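Local coordinates for protein amide synthase (Vibrio cholerae, PDB 1L5A) that acts as a stand-alone condensation enzyme of nonribosomal peptide synthesis, an amide synthase of the vibriobactin pathway, at residues L3-P7 with R312-Q318; A24-T30 with S116-T122; I362-F366 with H393-F397. All coordinates share one frame; numbering follows the deposited sequence.

The three contacts sit in different parts of a condensation domain built from two acyltransferase-like halves. Contact 2 pairs two strands of the N-terminal half's sheet, which a C-terminal strand completes, contact 3 packs a helix on the sheet of the C-terminal half, and contact 1 joins the start of the chain to a helix of the C-terminal half. None touches another: the nearest atoms are about 12 Å apart between contacts 2 and 3, 14 Å between 1 and 3, and 16 Å between 1 and 2. Strand 117-125 of contact 2 leads into the HHxxxDG motif that marks the active site of this family, and Gln5 NE2 of contact 1 hydrogen-bonds to Ile127 O within that motif.

Contact 1 (L3-P7 with R312-Q318); sequences LAQKP and RIEQIEQ
Leu3 and Ala4 supply most of the apolar contact with the start of helix 313-319. The CD2 branch of Leu3 lies 3.6 Å from Arg312 CB and also approaches the backbone N of Gln315, at 3.8 Å, while Leu3 CG passes Glu314 CB at 3.9 Å. Setting CG opposite the backbone N (chi1 -178°) carries the leucine across to the helix, where it slides past Arg312 and Glu314 in the reverse direction. Ala4 CB covers one face of the Arg312 guanidinium, off-centre toward its rim, with CZ 3.3 Å away. Farther along, Pro7 CG meets Glu314 OE2 at 3.8 Å, the two side chains crossing nearly at right angles.

No hydrogen bond spans the two segments; the polar interactions run within the helical segment and out of it. Arg312 NH1 forms a salt bridge of 2.9 Å with Glu314 OE1, which accepts through its syn lone pair and lies 17° out of the guanidinium plane. Together with a hydrogen bond from Arg312 NH2 to Val276 O, this should steady the guanidinium against Ala4. Arg312 occupies the N-cap position of helix 313-319. The arrangement is thus a surface contact between the beginning of the chain, leading into helix 6-14, and a helix start in the C-terminal half of the two-part condensation domain fold.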
loop_
_atom_site.group_PDB
_atom_site.type_symbol
_atom_site.label_atom_id
_atom_site.label_comp_id
_atom_site.label_asym_id
_atom_site.label_seq_id
_atom_site.Cartn_x
_atom_site.Cartn_y
_atom_site.Cartn_z
ATOM N N LEU A 3 -22.271 6.879 1.634
ATOM C CA LEU A 3 -22.342 8.206 2.221
ATOM C C LEU A 3 -22.422 9.279 1.123
ATOM O O LEU A 3 -23.260 10.180 1.178
ATOM C CB LEU A 3 -21.120 8.447 3.097
ATOM C CG LEU A 3 -21.095 9.787 3.823
ATOM C CD1 LEU A 3 -22.326 9.937 4.713
ATOM C CD2 LEU A 3 -19.814 9.872 4.625
ATOM N N ALA A 4 -21.566 9.167 0.113
ATOM C CA ALA A 4 -21.557 10.130 -0.979
ATOM C C ALA A 4 -22.900 10.236 -1.738
ATOM O O ALA A 4 -23.167 11.257 -2.396
ATOM C CB ALA A 4 -20.419 9.802 -1.961
ATOM N N GLN A 5 -23.739 9.207 -1.653
ATOM C CA GLN A 5 -25.044 9.233 -2.335
ATOM C C GLN A 5 -26.148 9.831 -1.456
ATOM O O GLN A 5 -27.136 10.350 -1.980
ATOM C CB GLN A 5 -25.479 7.821 -2.773
ATOM C CG GLN A 5 -24.556 7.159 -3.806
ATOM C CD GLN A 5 -24.879 5.688 -4.053
ATOM O OE1 GLN A 5 -24.820 4.866 -3.145
ATOM N NE2 GLN A 5 -25.220 5.357 -5.289
ATOM N N LYS A 6 -25.982 9.755 -0.133
ATOM C CA LYS A 6 -26.980 10.269 0.801
ATOM C C LYS A 6 -27.424 11.727 0.523
ATOM O O LYS A 6 -28.616 12.004 0.398
ATOM C CB LYS A 6 -26.465 10.166 2.247
ATOM C CG LYS A 6 -26.131 8.759 2.737
ATOM C CD LYS A 6 -27.316 8.065 3.406
ATOM C CE LYS A 6 -27.024 6.583 3.751
ATOM N NZ LYS A 6 -25.996 6.349 4.816
ATOM N N PRO A 7 -26.481 12.674 0.419
ATOM C CA PRO A 7 -26.966 14.030 0.164
ATOM C C PRO A 7 -27.831 14.177 -1.079
ATOM O O PRO A 7 -28.776 14.963 -1.073
ATOM C CB PRO A 7 -25.684 14.882 0.145
ATOM C CG PRO A 7 -24.602 13.907 -0.160
ATOM C CD PRO A 7 -25.013 12.634 0.525
ATOM N N ARG A 312 -14.666 11.034 2.866
ATOM C CA ARG A 312 -15.806 11.839 2.441
ATOM C C ARG A 312 -15.982 13.182 3.159
ATOM O O ARG A 312 -15.946 13.270 4.395
ATOM C CB ARG A 312 -17.079 11.002 2.580
ATOM C CG ARG A 312 -17.225 9.920 1.512
ATOM C CD ARG A 312 -18.109 10.455 0.426
ATOM N NE ARG A 312 -17.447 10.617 -0.857
ATOM C CZ ARG A 312 -17.719 11.608 -1.698
ATOM N NH1 ARG A 312 -18.628 12.518 -1.383
ATOM N NH2 ARG A 312 -17.086 11.684 -2.854
ATOM N N ILE A 313 -16.184 14.228 2.365
ATOM C CA ILE A 313 -16.385 15.558 2.910
ATOM C C ILE A 313 -17.632 15.554 3.798
ATOM O O ILE A 313 -17.707 16.291 4.778
ATOM C CB ILE A 313 -16.545 16.608 1.777
ATOM C CG1 ILE A 313 -16.597 18.018 2.372
ATOM C CG2 ILE A 313 -17.812 16.326 0.965
ATOM C CD1 ILE A 313 -15.260 18.545 2.845
ATOM N N GLU A 314 -18.612 14.720 3.464
ATOM C CA GLU A 314 -19.823 14.647 4.271
ATOM C C GLU A 314 -19.417 14.187 5.647
ATOM O O GLU A 314 -19.963 14.643 6.656
ATOM C CB GLU A 314 -20.837 13.650 3.689
ATOM C CG GLU A 314 -21.438 14.039 2.336
ATOM C CD GLU A 314 -20.518 13.739 1.160
ATOM O OE1 GLU A 314 -19.497 13.047 1.373
ATOM O OE2 GLU A 314 -20.827 14.175 0.022
ATOM N N GLN A 315 -18.447 13.272 5.675
ATOM C CA GLN A 315 -17.933 12.715 6.926
ATOM C C GLN A 315 -17.204 13.828 7.669
ATOM O O GLN A 315 -17.378 13.991 8.872
ATOM C CB GLN A 315 -16.973 11.547 6.652
ATOM C CG GLN A 315 -16.460 10.874 7.924
ATOM C CD GLN A 315 -17.604 10.309 8.720
ATOM O OE1 GLN A 315 -18.371 9.484 8.217
ATOM N NE2 GLN A 315 -17.744 10.756 9.961
ATOM N N ILE A 316 -16.384 14.585 6.943
ATOM C CA ILE A 316 -15.674 15.702 7.542
ATOM C C ILE A 316 -16.730 16.627 8.173
ATOM O O ILE A 316 -16.594 17.014 9.327
ATOM C CB ILE A 316 -14.851 16.505 6.498
ATOM C CG1 ILE A 316 -13.737 15.635 5.916
ATOM C CG2 ILE A 316 -14.247 17.728 7.152
ATOM C CD1 ILE A 316 -12.789 16.387 4.985
ATOM N N GLU A 317 -17.790 16.951 7.436
ATOM C CA GLU A 317 -18.827 17.821 7.990
ATOM C C GLU A 317 -19.237 17.304 9.370
ATOM O O GLU A 317 -19.293 18.080 10.336
ATOM C CB GLU A 317 -20.067 17.898 7.078
ATOM C CG GLU A 317 -19.834 18.531 5.698
ATOM C CD GLU A 317 -21.088 18.515 4.814
ATOM O OE1 GLU A 317 -21.906 17.568 4.932
ATOM O OE2 GLU A 317 -21.255 19.448 3.993
ATOM N N GLN A 318 -19.521 16.005 9.467
ATOM C CA GLN A 318 -19.918 15.422 10.752
ATOM C C GLN A 318 -18.807 15.579 11.790
ATOM O O GLN A 318 -19.065 15.929 12.941
ATOM C CB GLN A 318 -20.237 13.931 10.619
ATOM C CG GLN A 318 -21.583 13.587 10.009
ATOM C CD GLN A 318 -21.877 12.091 10.100
ATOM O OE1 GLN A 318 -21.929 11.535 11.205
ATOM N NE2 GLN A 318 -22.057 11.428 8.939
#

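Contact 2 (A24-T30 with S116-T122); sequences AHSLRLT and SEHLIYT
Arg28 NH1 and Glu117 OE1 form a salt bridge of 3.0 Å, with the guanidinium and carboxylate planes only 17° apart. The bend of the glutamate at chi2 (-58°) brings its carboxylate back over the neighbouring strand, where the same OE1 accepts from Thr30 OG1, although that bond is modelled too short for its length to be trusted. Arg28 NE has a second, long and weak ion pair with Glu350.

The main chains are joined by six hydrogen bonds, two in each of the pairs His25-Thr122, Leu27-Ile120 and Leu29-His118. Leu27 N to Ile120 O measures 2.6 Å and the return bond from Ile120 N to Leu27 O 2.7 Å. Two waters sit beside this network: one donates to His25 O and bonds Thr122 OG1, and the other donates to Leu29 O and lies in the ring plane of His118, 2.9 Å from ND1. His118 NE2 is held by Thr35 OG1.

These are adjacent antiparallel strands inside the mixed sheet of the N-terminal half, with strand 107-114 beside 117-125, and strand 348-356, which crosses over from the C-terminal part of the chain, beside 22-30. Residue side chains alternate between its two faces. Leu27, Ile120 and Leu29 share one face, with Leu27 CB 3.9 Å from Ile120 CB and Leu29 CD1 4.2 Å from Ile120 CD1; helix 131-150 packs there, against Leu27 and Thr122. On the other face, Ala24 CB reaches Tyr121 CE1 at 3.8 Å, and Leu119 CD1 lies near Arg28 CG, at 4.0 Å. Helix 82-94 covers Leu119 and Tyr121, and its Asp93 takes the tyrosine hydroxyl.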
loop_
_atom_site.group_PDB
_atom_site.type_symbol
_atom_site.label_atom_id
_atom_site.label_comp_id
_atom_site.label_asym_id
_atom_site.label_seq_id
_atom_site.Cartn_x
_atom_site.Cartn_y
_atom_site.Cartn_z
ATOM N N ALA A 24 -26.918 14.916 -18.073
ATOM C CA ALA A 24 -27.301 14.525 -19.419
ATOM C C ALA A 24 -26.337 15.071 -20.459
ATOM O O ALA A 24 -25.926 16.240 -20.405
ATOM C CB ALA A 24 -28.744 14.989 -19.732
ATOM N N HIS A 25 -25.952 14.204 -21.388
ATOM C CA HIS A 25 -25.063 14.584 -22.476
ATOM C C HIS A 25 -25.700 14.184 -23.802
ATOM O O HIS A 25 -26.497 13.256 -23.870
ATOM C CB HIS A 25 -23.710 13.883 -22.364
ATOM C CG HIS A 25 -22.821 14.417 -21.285
ATOM N ND1 HIS A 25 -21.446 14.408 -21.391
ATOM C CD2 HIS A 25 -23.101 14.948 -20.070
ATOM C CE1 HIS A 25 -20.918 14.912 -20.290
ATOM N NE2 HIS A 25 -21.900 15.247 -19.472
ATOM N N SER A 26 -25.365 14.899 -24.858
ATOM C CA SER A 26 -25.868 14.536 -26.160
ATOM C C SER A 26 -24.637 14.444 -27.029
ATOM O O SER A 26 -23.712 15.261 -26.920
ATOM C CB SER A 26 -26.838 15.581 -26.709
ATOM O OG SER A 26 -26.171 16.769 -27.059
ATOM N N LEU A 27 -24.608 13.413 -27.863
ATOM C CA LEU A 27 -23.497 13.208 -28.772
ATOM C C LEU A 27 -24.060 13.335 -30.174
ATOM O O LEU A 27 -25.093 12.738 -30.506
ATOM C CB LEU A 27 -22.887 11.821 -28.556
ATOM C CG LEU A 27 -22.241 11.565 -27.188
ATOM C CD1 LEU A 27 -21.645 10.163 -27.159
ATOM C CD2 LEU A 27 -21.163 12.614 -26.916
ATOM N N ARG A 28 -23.419 14.148 -30.994
ATOM C CA ARG A 28 -23.894 14.308 -32.352
ATOM C C ARG A 28 -22.773 13.825 -33.231
ATOM O O ARG A 28 -21.658 14.367 -33.217
ATOM C CB ARG A 28 -24.240 15.764 -32.672
ATOM C CG ARG A 28 -25.201 15.898 -33.864
ATOM C CD ARG A 28 -25.655 17.338 -34.084
ATOM N NE ARG A 28 -24.592 18.185 -34.620
ATOM C CZ ARG A 28 -24.326 18.311 -35.913
ATOM N NH1 ARG A 28 -25.056 17.647 -36.806
ATOM N NH2 ARG A 28 -23.327 19.090 -36.313
ATOM N N LEU A 29 -23.072 12.769 -33.973
ATOM C CA LEU A 29 -22.092 12.184 -34.850
ATOM C C LEU A 29 -22.447 12.509 -36.284
ATOM O O LEU A 29 -23.547 12.227 -36.763
ATOM C CB LEU A 29 -22.045 10.671 -34.634
ATOM C CG LEU A 29 -21.951 10.231 -33.171
ATOM C CD1 LEU A 29 -21.531 8.753 -33.125
ATOM C CD2 LEU A 29 -20.937 11.120 -32.414
ATOM N N THR A 30 -21.498 13.127 -36.959
ATOM C CA THR A 30 -21.661 13.507 -38.342
ATOM C C THR A 30 -20.671 12.653 -39.122
ATOM O O THR A 30 -19.457 12.757 -38.915
ATOM C CB THR A 30 -21.373 15.018 -38.490
ATOM O OG1 THR A 30 -22.369 15.742 -37.756
ATOM C CG2 THR A 30 -21.399 15.459 -39.953
ATOM N N SER A 116 -25.807 10.267 -42.528
ATOM C CA SER A 116 -24.526 10.770 -42.033
ATOM C C SER A 116 -24.662 11.565 -40.725
ATOM O O SER A 116 -23.705 12.207 -40.262
ATOM C CB SER A 116 -23.902 11.675 -43.086
ATOM O OG SER A 116 -24.797 12.740 -43.369
ATOM N N GLU A 117 -25.847 11.514 -40.129
ATOM C CA GLU A 117 -26.101 12.251 -38.909
ATOM C C GLU A 117 -26.808 11.413 -37.849
ATOM O O GLU A 117 -27.920 10.911 -38.073
ATOM C CB GLU A 117 -26.949 13.505 -39.216
ATOM C CG GLU A 117 -26.309 14.544 -40.151
ATOM C CD GLU A 117 -24.950 15.104 -39.649
ATOM O OE1 GLU A 117 -24.683 15.139 -38.420
ATOM O OE2 GLU A 117 -24.145 15.544 -40.500
ATOM N N HIS A 118 -26.170 11.275 -36.692
ATOM C CA HIS A 118 -26.753 10.523 -35.575
ATOM C C HIS A 118 -26.723 11.338 -34.279
ATOM O O HIS A 118 -25.794 12.126 -34.030
ATOM C CB HIS A 118 -26.003 9.198 -35.330
ATOM C CG HIS A 118 -26.249 8.158 -36.377
ATOM N ND1 HIS A 118 -25.647 8.194 -37.618
ATOM C CD2 HIS A 118 -27.070 7.079 -36.385
ATOM C CE1 HIS A 118 -26.091 7.181 -38.344
ATOM N NE2 HIS A 118 -26.955 6.490 -37.619
ATOM N N LEU A 119 -27.737 11.130 -33.449
ATOM C CA LEU A 119 -27.822 11.835 -32.183
ATOM C C LEU A 119 -28.001 10.852 -31.044
ATOM O O LEU A 119 -28.982 10.116 -31.013
ATOM C CB LEU A 119 -28.999 12.806 -32.183
ATOM C CG LEU A 119 -28.991 13.769 -31.000
ATOM C CD1 LEU A 119 -27.702 14.566 -31.036
ATOM C CD2 LEU A 119 -30.199 14.691 -31.066
ATOM N N ILE A 120 -27.043 10.840 -30.122
ATOM C CA ILE A 120 -27.093 9.971 -28.955
ATOM C C ILE A 120 -27.338 10.815 -27.717
ATOM O O ILE A 120 -26.637 11.801 -27.471
ATOM C CB ILE A 120 -25.773 9.241 -28.728
ATOM C CG1 ILE A 120 -25.534 8.232 -29.843
ATOM C CG2 ILE A 120 -25.802 8.541 -27.388
ATOM C CD1 ILE A 120 -24.092 7.818 -29.952
ATOM N N TYR A 121 -28.323 10.408 -26.938
ATOM C CA TYR A 121 -28.681 11.110 -25.727
ATOM C C TYR A 121 -28.566 10.154 -24.545
ATOM O O TYR A 121 -29.198 9.094 -24.513
ATOM C CB TYR A 121 -30.120 11.648 -25.831
ATOM C CG TYR A 121 -30.675 12.210 -24.545
ATOM C CD1 TYR A 121 -30.215 13.429 -24.019
ATOM C CD2 TYR A 121 -31.661 11.526 -23.846
ATOM C CE1 TYR A 121 -30.740 13.950 -22.814
ATOM C CE2 TYR A 121 -32.191 12.031 -22.648
ATOM C CZ TYR A 121 -31.730 13.239 -22.141
ATOM O OH TYR A 121 -32.275 13.715 -20.969
ATOM N N THR A 122 -27.758 10.551 -23.570
ATOM C CA THR A 122 -27.542 9.761 -22.369
ATOM C C THR A 122 -27.910 10.589 -21.147
ATOM O O THR A 122 -27.461 11.715 -21.012
ATOM C CB THR A 122 -26.075 9.382 -22.261
ATOM O OG1 THR A 122 -25.698 8.676 -23.445
ATOM C CG2 THR A 122 -25.827 8.510 -21.031
HETATM O O HOH W 1 -24.843 10.854 -24.799
HETATM O O HOH W 2 -23.270 9.693 -38.294
#

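Contact 3 (I362-F366 with H393-F397); sequences INFTF and HCERF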
loop_
_atom_site.group_PDB
_atom_site.type_symbol
_atom_site.label_atom_id
_atom_site.label_comp_id
_atom_site.label_asym_id
_atom_site.label_seq_id
_atom_site.Cartn_x
_atom_site.Cartn_y
_atom_site.Cartn_z
ATOM N N ILE A 362 -19.704 30.701 -6.805
ATOM C CA ILE A 362 -19.074 31.023 -8.068
ATOM C C ILE A 362 -18.189 29.830 -8.444
ATOM O O ILE A 362 -17.600 29.173 -7.583
ATOM C CB ILE A 362 -18.238 32.299 -7.975
ATOM C CG1 ILE A 362 -17.771 32.700 -9.382
ATOM C CG2 ILE A 362 -17.064 32.080 -7.042
ATOM C CD1 ILE A 362 -16.989 33.973 -9.446
ATOM N N ASN A 363 -18.112 29.548 -9.737
ATOM C CA ASN A 363 -17.364 28.405 -10.250
ATOM C C ASN A 363 -16.423 28.799 -11.405
ATOM O O ASN A 363 -16.820 29.514 -12.336
ATOM C CB ASN A 363 -18.384 27.375 -10.730
ATOM C CG ASN A 363 -17.774 26.028 -11.050
ATOM O OD1 ASN A 363 -17.894 25.080 -10.264
ATOM N ND2 ASN A 363 -17.126 25.924 -12.211
ATOM N N PHE A 364 -15.170 28.360 -11.331
ATOM C CA PHE A 364 -14.215 28.632 -12.394
ATOM C C PHE A 364 -13.994 27.296 -13.070
ATOM O O PHE A 364 -13.620 26.320 -12.422
ATOM C CB PHE A 364 -12.896 29.179 -11.834
ATOM C CG PHE A 364 -13.061 30.467 -11.095
ATOM C CD1 PHE A 364 -12.991 30.501 -9.706
ATOM C CD2 PHE A 364 -13.388 31.630 -11.780
ATOM C CE1 PHE A 364 -13.256 31.678 -9.003
ATOM C CE2 PHE A 364 -13.655 32.810 -11.088
ATOM C CZ PHE A 364 -13.593 32.834 -9.696
ATOM N N THR A 365 -14.250 27.238 -14.367
ATOM C CA THR A 365 -14.081 25.995 -15.086
ATOM C C THR A 365 -13.162 26.115 -16.288
ATOM O O THR A 365 -13.206 27.080 -17.045
ATOM C CB THR A 365 -15.428 25.442 -15.524
ATOM O OG1 THR A 365 -16.032 24.763 -14.418
ATOM C CG2 THR A 365 -15.262 24.481 -16.687
ATOM N N PHE A 366 -12.301 25.126 -16.440
ATOM C CA PHE A 366 -11.389 25.125 -17.561
ATOM C C PHE A 366 -11.687 23.892 -18.395
ATOM O O PHE A 366 -11.504 22.764 -17.934
ATOM C CB PHE A 366 -9.950 25.101 -17.067
ATOM C CG PHE A 366 -9.480 26.408 -16.500
ATOM C CD1 PHE A 366 -9.473 26.626 -15.128
ATOM C CD2 PHE A 366 -8.997 27.416 -17.345
ATOM C CE1 PHE A 366 -8.978 27.840 -14.592
ATOM C CE2 PHE A 366 -8.504 28.620 -16.827
ATOM C CZ PHE A 366 -8.494 28.832 -15.445
ATOM N N HIS A 393 -15.033 39.259 -11.580
ATOM C CA HIS A 393 -14.214 38.101 -11.942
ATOM C C HIS A 393 -14.134 37.954 -13.447
ATOM O O HIS A 393 -13.057 37.674 -13.988
ATOM C CB HIS A 393 -14.747 36.794 -11.320
ATOM C CG HIS A 393 -14.399 36.619 -9.870
ATOM N ND1 HIS A 393 -13.101 36.490 -9.425
ATOM C CD2 HIS A 393 -15.183 36.546 -8.764
ATOM C CE1 HIS A 393 -13.099 36.344 -8.109
ATOM N NE2 HIS A 393 -14.350 36.372 -7.684
ATOM N N CYS A 394 -15.253 38.160 -14.137
ATOM C CA CYS A 394 -15.233 38.020 -15.590
ATOM C C CYS A 394 -14.309 39.008 -16.280
ATOM O O CYS A 394 -13.917 38.802 -17.423
ATOM C CB CYS A 394 -16.632 38.152 -16.163
ATOM S SG CYS A 394 -17.654 36.734 -15.835
ATOM N N GLU A 395 -13.958 40.087 -15.598
ATOM C CA GLU A 395 -13.067 41.058 -16.208
ATOM C C GLU A 395 -11.644 40.863 -15.679
ATOM O O GLU A 395 -10.678 40.976 -16.433
ATOM C CB GLU A 395 -13.562 42.496 -15.927
ATOM N N ARG A 396 -11.521 40.537 -14.394
ATOM C CA ARG A 396 -10.207 40.370 -13.791
ATOM C C ARG A 396 -9.480 39.043 -14.085
ATOM O O ARG A 396 -8.273 39.043 -14.349
ATOM C CB ARG A 396 -10.302 40.611 -12.269
ATOM N N PHE A 397 -10.185 37.915 -14.060
ATOM C CA PHE A 397 -9.505 36.650 -14.305
ATOM C C PHE A 397 -8.820 36.649 -15.674
ATOM O O PHE A 397 -7.623 36.379 -15.765
ATOM C CB PHE A 397 -10.473 35.458 -14.179
ATOM C CG PHE A 397 -9.830 34.191 -13.632
ATOM C CD1 PHE A 397 -8.439 34.044 -13.600
ATOM C CD2 PHE A 397 -10.617 33.146 -13.163
ATOM C CE1 PHE A 397 -7.846 32.869 -13.106
ATOM C CE2 PHE A 397 -10.042 31.978 -12.672
ATOM C CZ PHE A 397 -8.652 31.837 -12.642
#
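Phe364 reaches from strand 362-368 to helix 387-409, meeting Phe397 along its length and His393 at its tip. Its CB lies 4.1 Å from Phe397 CE2, and CG draws closer to that same atom, at 3.7 Å. With CG set opposite the carbonyl carbon (chi1 -61°), the ring extends toward the helix. Phe364 CD2 then sits 3.4 Å from Phe397 CD2, and CE2 is 3.7 Å from that Phe397 atom. Here the edge of Phe397 points at the face of Phe364 in an offset T-shaped pair, planes at 86°. At the far end, CZ stands over the centre of the His393 imidazole, 3.7 Å from ND1, making a second edge-to-face pair with planes at 73°. Beside it, Ile362 CD1 touches His393 CD2, while Phe366 CZ meets Phe397 CZ at 4.1 Å.

No hydrogen bond crosses between strand and helix. The imidazole nitrogens are engaged by other partners, ND1 with Tyr245 OH and NE2 with Glu250 OE1, which should fix the ring's rotation and present its face to Phe364. Because Glu250 is acidic, it may favour a protonated imidazole where the strand offers it only aromatic and aliphatic carbon.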